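Local coordinates for chemotactic transducer PctC (Pseudomonas aeruginosa, PDB 5LTV), which binds gamma-aminobutyric acid in its double Cache ligand-binding domain and, as a chemotactic transducer, probably signals its presence to the chemotaxis machinery, at residues E75-E83 with L96-R107; M112-W123 with E137-G145. One frame throughout, in Å; residues are numbered along the deposited sequence.

The two contacts illustrate how the two surfaces of one sheet can be put to different uses. In contact 1 the helix 75-82 covers the hairpin of strands 93-98 and 104-107, at the edge of the five-stranded antiparallel sheet; in contact 2 the segments 112-123 and 137-145 close round the carboxylate of gamma-amino-butanoic acid. Their centres lie about 15 Å apart. Strand 104-107 joins them: Thr105 and Arg107 turn to the helix, whereas Met106 turns away from it and touches the ligand, its CE 3.4 Å from CE of Met112. A second junction is a probable hydrogen bond from Arg119 NH1 to Ala99 O, 3.1 Å. The side chain of Arg107 stays about 10 Å from the ligand.

Contact 1 (E75-E83 with L96-R107); sequences EANIARQLE and LGEAASGTFTMR
Ile78, on the buried side of helix 75-82, and Leu96 of the hairpin 96-107 meet in apolar packing with their side chains at about a right angle, Ile78 CD1 resting 3.6 Å from Leu96 CD2. One helical turn on, Leu82 sends CD1 over strand 104-107, 3.4 Å from Thr105 O and also against the methyl group of Thr105. With OG1 of Thr105 beside the backbone N (chi1 -49°), that methyl, CG2, stands anti to it, which sets it against both Leu82 CD1 and the CB of Ala79.

Charged groups close both ends. Arg107 CG packs against Leu82 CB, and a bend at chi2 (-77°) then turns the chain so that NE meets Glu83 OE2 at 2.7 Å. This salt bridge is almost straight and lies in the guanidinium plane, on the anti lone pair of the carboxylate oxygen. The guanidinium is steadied from the strand as well, since NH1 donates to Met106 O, 2.9 Å away, from above the carbonyl plane. At the other end two acids converge from opposite directions with nearly coplanar carboxylates, Glu75 OE2 lying 2.6 Å from Glu98 OE1; so short a separation suggests that one of them holds a proton.

With the strand 104-107 axis 8.4 Å from the helix and inclined by 25°, this is a helix laid along an edge hairpin of the antiparallel Cache-domain sheet.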
# COMPACT_ATOMS: atom_id res chain seq x y z
N GLU A 75 5.33 24.80 10.08
CA GLU A 75 4.99 24.42 8.71
C GLU A 75 6.21 24.41 7.80
O GLU A 75 6.34 23.55 6.91
CB GLU A 75 3.96 25.39 8.13
CG GLU A 75 2.56 25.22 8.65
CD GLU A 75 2.17 23.76 8.75
OE1 GLU A 75 2.30 23.02 7.75
OE2 GLU A 75 1.76 23.35 9.86
N ALA A 76 7.08 25.40 7.96
CA ALA A 76 8.22 25.52 7.07
C ALA A 76 9.21 24.38 7.30
O ALA A 76 9.78 23.84 6.35
CB ALA A 76 8.87 26.89 7.28
N ASN A 77 9.40 23.97 8.56
CA ASN A 77 10.30 22.86 8.86
C ASN A 77 9.74 21.52 8.39
O ASN A 77 10.51 20.65 7.93
CB ASN A 77 10.60 22.81 10.35
CG ASN A 77 11.47 23.95 10.78
OD1 ASN A 77 12.12 24.58 9.95
ND2 ASN A 77 11.51 24.21 12.10
N ILE A 78 8.43 21.32 8.53
CA ILE A 78 7.80 20.10 8.04
C ILE A 78 7.93 20.01 6.52
O ILE A 78 8.27 18.95 5.97
CB ILE A 78 6.32 20.05 8.48
CG1 ILE A 78 6.19 19.65 9.94
CG2 ILE A 78 5.50 19.06 7.64
CD1 ILE A 78 4.87 20.13 10.57
N ALA A 79 7.66 21.12 5.83
CA ALA A 79 7.72 21.11 4.37
C ALA A 79 9.14 20.82 3.90
O ALA A 79 9.33 20.05 2.95
CB ALA A 79 7.22 22.43 3.81
N ARG A 80 10.13 21.39 4.59
CA ARG A 80 11.53 21.18 4.24
C ARG A 80 11.89 19.71 4.35
O ARG A 80 12.48 19.14 3.42
CB ARG A 80 12.44 22.04 5.13
CG ARG A 80 13.85 22.28 4.60
CD ARG A 80 14.64 23.33 5.42
NE ARG A 80 14.92 22.82 6.76
CZ ARG A 80 16.14 22.65 7.26
NH1 ARG A 80 17.21 22.98 6.54
NH2 ARG A 80 16.29 22.16 8.49
N GLN A 81 11.52 19.07 5.46
CA GLN A 81 11.72 17.62 5.61
C GLN A 81 11.03 16.82 4.49
O GLN A 81 11.62 15.88 3.94
CB GLN A 81 11.22 17.20 7.00
CG GLN A 81 12.15 16.30 7.78
CD GLN A 81 13.49 16.94 8.14
OE1 GLN A 81 13.61 18.16 8.32
NE2 GLN A 81 14.53 16.09 8.22
N LEU A 82 9.80 17.20 4.09
CA LEU A 82 9.07 16.46 3.06
C LEU A 82 9.63 16.69 1.67
O LEU A 82 9.42 15.85 0.78
CB LEU A 82 7.57 16.83 3.09
CG LEU A 82 6.86 16.31 4.36
CD1 LEU A 82 5.41 16.77 4.51
CD2 LEU A 82 6.88 14.83 4.35
N GLU A 83 10.39 17.76 1.47
CA GLU A 83 10.90 18.07 0.14
C GLU A 83 12.14 17.27 -0.25
O GLU A 83 12.64 17.46 -1.37
CB GLU A 83 11.17 19.58 0.04
CG GLU A 83 9.85 20.26 -0.12
CD GLU A 83 9.93 21.74 -0.35
OE1 GLU A 83 11.05 22.27 -0.34
OE2 GLU A 83 8.85 22.36 -0.54
N LEU A 96 1.84 14.82 5.42
CA LEU A 96 1.51 14.89 6.84
C LEU A 96 0.16 15.57 6.96
O LEU A 96 0.01 16.73 6.55
CB LEU A 96 2.57 15.68 7.62
CG LEU A 96 2.23 15.97 9.10
CD1 LEU A 96 2.40 14.71 9.97
CD2 LEU A 96 3.14 17.08 9.64
N GLY A 97 -0.81 14.87 7.53
CA GLY A 97 -2.07 15.47 7.90
C GLY A 97 -1.96 15.77 9.37
O GLY A 97 -1.66 14.87 10.17
N GLU A 98 -2.16 17.04 9.73
CA GLU A 98 -1.97 17.52 11.10
C GLU A 98 -3.26 17.47 11.90
O GLU A 98 -4.33 17.79 11.39
CB GLU A 98 -1.39 18.94 11.11
CG GLU A 98 0.08 18.97 10.68
CD GLU A 98 0.71 20.35 10.71
OE1 GLU A 98 1.29 20.77 9.69
OE2 GLU A 98 0.67 21.01 11.78
N ALA A 99 -3.15 17.12 13.19
CA ALA A 99 -4.32 16.91 14.04
C ALA A 99 -4.99 18.22 14.45
O ALA A 99 -6.22 18.28 14.53
CB ALA A 99 -3.90 16.13 15.29
N ALA A 100 -4.22 19.29 14.69
CA ALA A 100 -4.81 20.50 15.28
C ALA A 100 -5.91 21.09 14.39
O ALA A 100 -7.00 21.42 14.87
CB ALA A 100 -3.74 21.56 15.56
N SER A 101 -5.65 21.25 13.10
CA SER A 101 -6.66 21.91 12.27
C SER A 101 -6.71 21.36 10.84
O SER A 101 -7.21 22.05 9.95
CB SER A 101 -6.40 23.43 12.22
OG SER A 101 -5.12 23.69 11.68
N GLY A 102 -6.19 20.16 10.59
CA GLY A 102 -6.28 19.54 9.28
C GLY A 102 -5.29 20.02 8.24
O GLY A 102 -5.42 19.63 7.08
N THR A 103 -4.34 20.87 8.61
CA THR A 103 -3.30 21.33 7.70
C THR A 103 -2.65 20.14 7.02
O THR A 103 -2.28 19.16 7.67
CB THR A 103 -2.25 22.11 8.50
OG1 THR A 103 -2.88 23.23 9.18
CG2 THR A 103 -1.09 22.57 7.58
N PHE A 104 -2.55 20.20 5.70
CA PHE A 104 -2.13 19.07 4.89
C PHE A 104 -0.93 19.52 4.07
O PHE A 104 -1.05 20.42 3.22
CB PHE A 104 -3.29 18.61 4.00
CG PHE A 104 -2.96 17.42 3.13
CD1 PHE A 104 -2.80 16.16 3.69
CD2 PHE A 104 -2.81 17.56 1.75
CE1 PHE A 104 -2.51 15.06 2.90
CE2 PHE A 104 -2.50 16.49 0.96
CZ PHE A 104 -2.34 15.22 1.54
N THR A 105 0.23 18.91 4.32
CA THR A 105 1.45 19.22 3.57
C THR A 105 1.86 17.99 2.78
O THR A 105 2.17 16.95 3.35
CB THR A 105 2.59 19.64 4.48
OG1 THR A 105 2.13 20.63 5.38
CG2 THR A 105 3.74 20.22 3.67
N MET A 106 1.86 18.12 1.46
CA MET A 106 2.14 17.04 0.55
C MET A 106 3.28 17.42 -0.39
O MET A 106 3.29 18.53 -0.93
CB MET A 106 0.94 16.74 -0.28
CG MET A 106 1.23 15.76 -1.40
SD MET A 106 -0.34 15.06 -2.13
CE MET A 106 -0.70 16.31 -3.30
N ARG A 107 4.23 16.49 -0.60
CA ARG A 107 5.32 16.70 -1.57
C ARG A 107 5.49 15.42 -2.37
O ARG A 107 5.35 14.35 -1.80
CB ARG A 107 6.68 17.15 -0.92
CG ARG A 107 6.53 18.51 -0.17
CD ARG A 107 6.51 19.72 -1.17
NE ARG A 107 6.50 21.04 -0.54
CZ ARG A 107 5.42 21.64 0.01
NH1 ARG A 107 4.20 21.07 0.11
NH2 ARG A 107 5.58 22.83 0.50

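Contact 2 (M112-W123 with E137-G145); sequences MPEGYDPRTRAW and EPFVDAGTG. With ABU (gamma-amino-butanoic acid), chain H; SO4 (sulfate ion), chain I; SO4 (sulfate ion), chain K.
Two bends, at chi2 (-89°) and chi3 (-67°), curl Arg121 back so that the edge of its guanidinium is turned to the ligand carboxylate and Val140 O, while Trp123 and Phe139 both place CG between backbone N and carbonyl carbon (chi1 60° in each), which brings the two rings side by side, near parallel but slid apart. They touch where Trp123 CD1 comes 3.9 Å from Phe139 CZ. Beside them Arg121 NH2 lies close to Phe139 CD2 and makes a weak hydrogen bond to Val140 O; the methyl of Ala142 sits over one guanidinium face, offset toward its rim.

Arg121, Trp123, Phe139 and Ala142, with Tyr116, line the carboxylate end of the GABA pocket of this Cache domain. The ligand's OXT is gripped by three donors: Arg121 NE at 2.6 Å, Tyr116 OH at 2.6 Å and Trp123 NE1 at 2.9 Å, the last two each reaching it at the edge of their rings. Its other oxygen, O, receives Arg121 NH2 at 2.7 Å and the backbone N of Ala142, so both segments hold the one carboxylate. Arg121 NH1 also binds a sulfate ion that probably came in with the crystallisation solution.

Asp141 shapes the second loop from within, OD1 accepting from Gly143 N and Thr144 N in an Asx turn and motif. Its OD2 comes 3.0 Å from ABU CD, the carbon that carries the amino group; Asp168 is hydrogen-bonded to the ligand, probably at that amino group. Farther along the two segments Met112 CE rests 3.6 Å from Gly143 CA, and Pro113 CG lies against Ala142 O.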
# COMPACT_ATOMS: atom_id res chain seq x y z
N MET A 112 -5.58 19.86 -3.91
CA MET A 112 -6.56 18.95 -3.35
C MET A 112 -7.92 19.59 -3.50
O MET A 112 -8.01 20.80 -3.74
CB MET A 112 -6.28 18.67 -1.86
CG MET A 112 -4.99 17.88 -1.62
SD MET A 112 -5.07 16.14 -2.09
CE MET A 112 -4.10 16.26 -3.53
N PRO A 113 -9.00 18.83 -3.37
CA PRO A 113 -10.33 19.43 -3.52
C PRO A 113 -10.61 20.50 -2.48
O PRO A 113 -10.05 20.51 -1.39
CB PRO A 113 -11.27 18.24 -3.36
CG PRO A 113 -10.44 17.06 -3.74
CD PRO A 113 -9.06 17.37 -3.24
N GLU A 114 -11.49 21.42 -2.86
CA GLU A 114 -11.98 22.42 -1.94
C GLU A 114 -12.54 21.73 -0.69
O GLU A 114 -13.29 20.76 -0.78
CB GLU A 114 -13.06 23.28 -2.63
CG GLU A 114 -13.98 24.08 -1.71
CD GLU A 114 -13.39 25.36 -1.22
OE1 GLU A 114 -12.72 25.36 -0.16
OE2 GLU A 114 -13.61 26.41 -1.86
N GLY A 115 -12.13 22.23 0.48
CA GLY A 115 -12.56 21.69 1.75
C GLY A 115 -11.94 20.37 2.14
O GLY A 115 -12.41 19.74 3.10
N TYR A 116 -10.91 19.91 1.41
CA TYR A 116 -10.21 18.68 1.79
C TYR A 116 -9.70 18.75 3.23
O TYR A 116 -9.05 19.71 3.64
CB TYR A 116 -9.04 18.43 0.83
CG TYR A 116 -8.27 17.18 1.21
CD1 TYR A 116 -8.75 15.92 0.86
CD2 TYR A 116 -7.06 17.26 1.93
CE1 TYR A 116 -8.04 14.77 1.19
CE2 TYR A 116 -6.34 16.10 2.27
CZ TYR A 116 -6.84 14.88 1.90
OH TYR A 116 -6.15 13.75 2.26
N ASP A 117 -10.00 17.72 4.01
CA ASP A 117 -9.56 17.65 5.40
C ASP A 117 -9.00 16.24 5.58
O ASP A 117 -9.77 15.26 5.57
CB ASP A 117 -10.72 17.94 6.36
CG ASP A 117 -10.31 17.81 7.84
OD1 ASP A 117 -9.19 17.36 8.14
OD2 ASP A 117 -11.14 18.12 8.71
N PRO A 118 -7.67 16.09 5.70
CA PRO A 118 -7.11 14.72 5.73
C PRO A 118 -7.61 13.94 6.92
O PRO A 118 -7.58 12.70 6.88
CB PRO A 118 -5.59 14.95 5.81
CG PRO A 118 -5.47 16.34 6.51
CD PRO A 118 -6.65 17.12 5.96
N ARG A 119 -8.05 14.62 7.98
CA ARG A 119 -8.50 13.88 9.16
C ARG A 119 -9.75 13.06 8.88
O ARG A 119 -10.02 12.11 9.61
CB ARG A 119 -8.73 14.85 10.33
CG ARG A 119 -7.44 15.64 10.68
CD ARG A 119 -7.73 16.75 11.64
NE ARG A 119 -8.66 17.70 11.01
CZ ARG A 119 -9.10 18.80 11.59
NH1 ARG A 119 -8.70 19.12 12.85
NH2 ARG A 119 -9.94 19.58 10.93
N THR A 120 -10.48 13.36 7.80
CA THR A 120 -11.68 12.57 7.51
C THR A 120 -11.39 11.33 6.69
O THR A 120 -12.33 10.63 6.31
CB THR A 120 -12.74 13.41 6.76
OG1 THR A 120 -12.24 13.80 5.48
CG2 THR A 120 -13.21 14.66 7.57
N ARG A 121 -10.13 11.03 6.38
CA ARG A 121 -9.83 10.01 5.39
C ARG A 121 -9.34 8.74 6.07
O ARG A 121 -8.70 8.78 7.13
CB ARG A 121 -8.81 10.53 4.38
CG ARG A 121 -9.28 11.83 3.60
CD ARG A 121 -10.06 11.50 2.33
NE ARG A 121 -9.22 10.85 1.31
CZ ARG A 121 -9.66 9.98 0.39
NH1 ARG A 121 -10.94 9.65 0.37
NH2 ARG A 121 -8.83 9.44 -0.49
N ALA A 122 -9.63 7.60 5.41
CA ALA A 122 -9.34 6.29 6.00
C ALA A 122 -7.86 6.09 6.30
O ALA A 122 -7.53 5.38 7.26
CB ALA A 122 -9.83 5.16 5.08
N TRP A 123 -6.96 6.64 5.48
CA TRP A 123 -5.54 6.42 5.76
C TRP A 123 -5.13 7.15 7.02
O TRP A 123 -4.18 6.75 7.70
CB TRP A 123 -4.67 6.86 4.58
CG TRP A 123 -4.79 8.34 4.22
CD1 TRP A 123 -5.54 8.85 3.22
CD2 TRP A 123 -4.12 9.46 4.84
NE1 TRP A 123 -5.38 10.23 3.16
CE2 TRP A 123 -4.53 10.63 4.15
CE3 TRP A 123 -3.22 9.58 5.91
CZ2 TRP A 123 -4.07 11.91 4.49
CZ3 TRP A 123 -2.74 10.85 6.24
CH2 TRP A 123 -3.18 12.00 5.53
N GLU A 137 -5.69 -0.98 1.89
CA GLU A 137 -6.14 -1.51 0.62
C GLU A 137 -6.23 -0.36 -0.40
O GLU A 137 -6.18 0.82 -0.03
CB GLU A 137 -7.48 -2.24 0.81
CG GLU A 137 -7.35 -3.55 1.61
CD GLU A 137 -8.67 -4.32 1.82
OE1 GLU A 137 -9.76 -3.75 1.62
OE2 GLU A 137 -8.62 -5.52 2.20
N PRO A 138 -6.34 -0.67 -1.69
CA PRO A 138 -6.43 0.41 -2.69
C PRO A 138 -7.60 1.34 -2.40
O PRO A 138 -8.65 0.94 -1.89
CB PRO A 138 -6.61 -0.34 -4.02
CG PRO A 138 -5.88 -1.69 -3.77
CD PRO A 138 -6.22 -2.01 -2.31
N PHE A 139 -7.38 2.62 -2.68
CA PHE A 139 -8.44 3.60 -2.71
C PHE A 139 -8.10 4.56 -3.84
O PHE A 139 -7.13 4.35 -4.59
CB PHE A 139 -8.64 4.28 -1.34
CG PHE A 139 -7.43 5.02 -0.83
CD1 PHE A 139 -6.41 4.34 -0.14
CD2 PHE A 139 -7.33 6.40 -1.01
CE1 PHE A 139 -5.30 5.01 0.33
CE2 PHE A 139 -6.25 7.09 -0.51
CZ PHE A 139 -5.22 6.41 0.17
N VAL A 140 -8.94 5.58 -3.99
CA VAL A 140 -8.84 6.56 -5.07
C VAL A 140 -8.23 7.83 -4.50
O VAL A 140 -8.81 8.46 -3.60
CB VAL A 140 -10.21 6.87 -5.69
CG1 VAL A 140 -10.09 8.01 -6.73
CG2 VAL A 140 -10.83 5.64 -6.32
N ASP A 141 -7.08 8.24 -5.04
CA ASP A 141 -6.44 9.50 -4.63
C ASP A 141 -7.41 10.68 -4.78
O ASP A 141 -8.00 10.88 -5.85
CB ASP A 141 -5.21 9.71 -5.49
CG ASP A 141 -4.39 10.92 -5.10
OD1 ASP A 141 -4.90 12.04 -4.97
OD2 ASP A 141 -3.16 10.72 -4.98
N ALA A 142 -7.57 11.47 -3.71
CA ALA A 142 -8.55 12.56 -3.73
C ALA A 142 -8.15 13.69 -4.66
O ALA A 142 -9.01 14.49 -5.04
CB ALA A 142 -8.76 13.12 -2.33
N GLY A 143 -6.88 13.80 -5.01
CA GLY A 143 -6.44 14.88 -5.85
C GLY A 143 -6.43 14.50 -7.32
O GLY A 143 -6.86 15.29 -8.15
N THR A 144 -5.92 13.30 -7.66
CA THR A 144 -5.67 12.92 -9.06
C THR A 144 -6.69 11.94 -9.64
O THR A 144 -6.69 11.72 -10.86
CB THR A 144 -4.29 12.27 -9.20
OG1 THR A 144 -4.33 10.98 -8.59
CG2 THR A 144 -3.22 13.11 -8.53
N GLY A 145 -7.51 11.32 -8.81
CA GLY A 145 -8.38 10.25 -9.23
C GLY A 145 -7.70 8.92 -9.49
O GLY A 145 -8.39 7.96 -9.82
N ABU H . -1.74 11.95 -2.27
CD ABU H . -3.16 11.56 -2.09
CB ABU H . -3.84 12.34 -0.99
CG ABU H . -4.54 11.45 0.02
C ABU H . -6.04 11.24 -0.02
O ABU H . -6.53 10.66 -1.03
OXT ABU H . -6.72 11.59 0.98
S SO4 I . -12.08 6.54 -1.84
O1 SO4 I . -11.60 5.56 -2.79
O2 SO4 I . -13.00 5.90 -0.89
O3 SO4 I . -12.72 7.65 -2.57
O4 SO4 I . -10.97 7.11 -1.09
S SO4 K . -11.05 21.88 13.66
O1 SO4 K . -12.25 21.26 13.10
O2 SO4 K . -10.33 20.91 14.48
O3 SO4 K . -10.16 22.33 12.59
O4 SO4 K . -11.46 23.02 14.46